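Local coordinates for CDP-glucose-4,6-dehydratase (Yersinia pseudotuberculosis, PDB 1RKX), which catalyses the NAD-dependent removal of water from CDP-D-glucose, probably yielding the 4-keto-6-deoxy sugar nucleotide, as a member of the short-chain dehydrogenase/reductase superfamily, with a Rossmann fold, at residues Tyr242-Leu245 against Ala246-Tyr250. Sequence-based numbering, arbitrary orientation.
Sequences YLLL and AQKLY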
# COMPACT_ATOMS: atom_id res chain seq x y z
N TYR C 242 11.68 -24.64 -8.34
CA TYR C 242 12.58 -24.77 -7.18
C TYR C 242 13.99 -25.15 -7.65
O TYR C 242 14.98 -24.62 -7.16
CB TYR C 242 12.09 -25.87 -6.22
CG TYR C 242 10.71 -25.66 -5.61
CD1 TYR C 242 10.14 -26.66 -4.82
CD2 TYR C 242 9.98 -24.50 -5.85
CE1 TYR C 242 8.87 -26.50 -4.28
CE2 TYR C 242 8.69 -24.34 -5.30
CZ TYR C 242 8.15 -25.34 -4.52
OH TYR C 242 6.88 -25.20 -4.01
N LEU C 243 14.06 -26.08 -8.60
CA LEU C 243 15.35 -26.53 -9.13
C LEU C 243 16.05 -25.41 -9.88
O LEU C 243 17.25 -25.19 -9.70
CB LEU C 243 15.15 -27.74 -10.05
CG LEU C 243 14.67 -29.04 -9.40
CD1 LEU C 243 14.21 -30.02 -10.47
CD2 LEU C 243 15.79 -29.64 -8.56
N LEU C 244 15.30 -24.69 -10.72
CA LEU C 244 15.85 -23.58 -11.48
C LEU C 244 16.40 -22.52 -10.53
O LEU C 244 17.49 -21.99 -10.74
CB LEU C 244 14.77 -22.97 -12.37
CG LEU C 244 15.17 -21.77 -13.22
CD1 LEU C 244 16.27 -22.17 -14.20
CD2 LEU C 244 13.94 -21.25 -13.97
N LEU C 245 15.64 -22.21 -9.49
CA LEU C 245 16.06 -21.22 -8.51
C LEU C 245 17.32 -21.68 -7.77
O LEU C 245 18.23 -20.89 -7.56
CB LEU C 245 14.94 -20.98 -7.49
CG LEU C 245 15.28 -20.05 -6.32
CD1 LEU C 245 15.65 -18.67 -6.83
CD2 LEU C 245 14.09 -19.97 -5.37
N ALA C 246 17.35 -22.96 -7.39
CA ALA C 246 18.51 -23.50 -6.68
C ALA C 246 19.78 -23.32 -7.50
O ALA C 246 20.82 -22.92 -6.98
CB ALA C 246 18.29 -24.98 -6.38
N GLN C 247 19.68 -23.62 -8.79
CA GLN C 247 20.83 -23.49 -9.66
C GLN C 247 21.32 -22.05 -9.70
O GLN C 247 22.52 -21.79 -9.60
CB GLN C 247 20.48 -23.96 -11.08
CG GLN C 247 21.71 -24.36 -11.88
CD GLN C 247 21.39 -24.70 -13.31
OE1 GLN C 247 20.34 -25.29 -13.61
NE2 GLN C 247 22.29 -24.35 -14.22
N LYS C 248 20.39 -21.11 -9.82
CA LYS C 248 20.75 -19.70 -9.86
C LYS C 248 21.34 -19.21 -8.55
O LYS C 248 22.29 -18.44 -8.55
CB LYS C 248 19.55 -18.85 -10.27
CG LYS C 248 19.24 -18.93 -11.75
CD LYS C 248 18.22 -17.89 -12.17
CE LYS C 248 18.10 -17.81 -13.68
NZ LYS C 248 17.67 -19.10 -14.29
N LEU C 249 20.77 -19.65 -7.43
CA LEU C 249 21.29 -19.26 -6.12
C LEU C 249 22.73 -19.77 -5.99
O LEU C 249 23.60 -19.08 -5.45
CB LEU C 249 20.44 -19.88 -5.00
CG LEU C 249 19.05 -19.28 -4.77
CD1 LEU C 249 18.22 -20.22 -3.91
CD2 LEU C 249 19.18 -17.91 -4.13
N TYR C 250 22.96 -20.97 -6.49
CA TYR C 250 24.28 -21.59 -6.42
C TYR C 250 25.31 -20.86 -7.28
O TYR C 250 26.35 -20.44 -6.79
CB TYR C 250 24.19 -23.05 -6.87
CG TYR C 250 25.46 -23.86 -6.66
CD1 TYR C 250 25.57 -24.75 -5.60
CD2 TYR C 250 26.55 -23.72 -7.52
CE1 TYR C 250 26.73 -25.49 -5.40
CE2 TYR C 250 27.72 -24.45 -7.32
CZ TYR C 250 27.81 -25.33 -6.26
OH TYR C 250 28.96 -26.06 -6.06
O HOH W 1 18.51 -26.47 -12.40
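L245 and L249 meet one turn apart on the α-helix 236-251, one side of which packs on the parallel sheet of the Rossmann fold, while L243 packs on helix 20-31. Four successive i to i+4 backbone bonds build this part of the helix: the amides of A246, Q247, K248 and L249 donate to the carbonyls of Y242, L243, L244 and L245. The last is the shortest, L249 N to L245 O at 2.8 Å.

Apolar contact lies on the sheet side. CG of L245 touches CD1 of L249 at 3.8 Å, the two branched side chains crossing at a slant. Both also rest on strand 187-192, and L249 reaches strand 126-130, so bulky leucines suit this buried face. Y242 continues it toward the cofactor: its OH hydrogen-bonds K21, an NAD-binding residue. Small A246 brings only a methyl beside the carbonyl oxygens of Y242 and L243.

On the more open side, L244 and K248 run alongside each other. K248 extends through chi3 and then bends at chi4 (60°), bringing NZ, the end of the chain, to 3.4 Å from the methyl CD1 of L244; the carbonyl of L314 gives the ammonium its polar partner.

Polar Q247 suits the partly exposed flank, where one water donates to its OE1 at an unusually short, hence doubtful, 2.5 Å and, weakly, to L243 O at 3.2 Å.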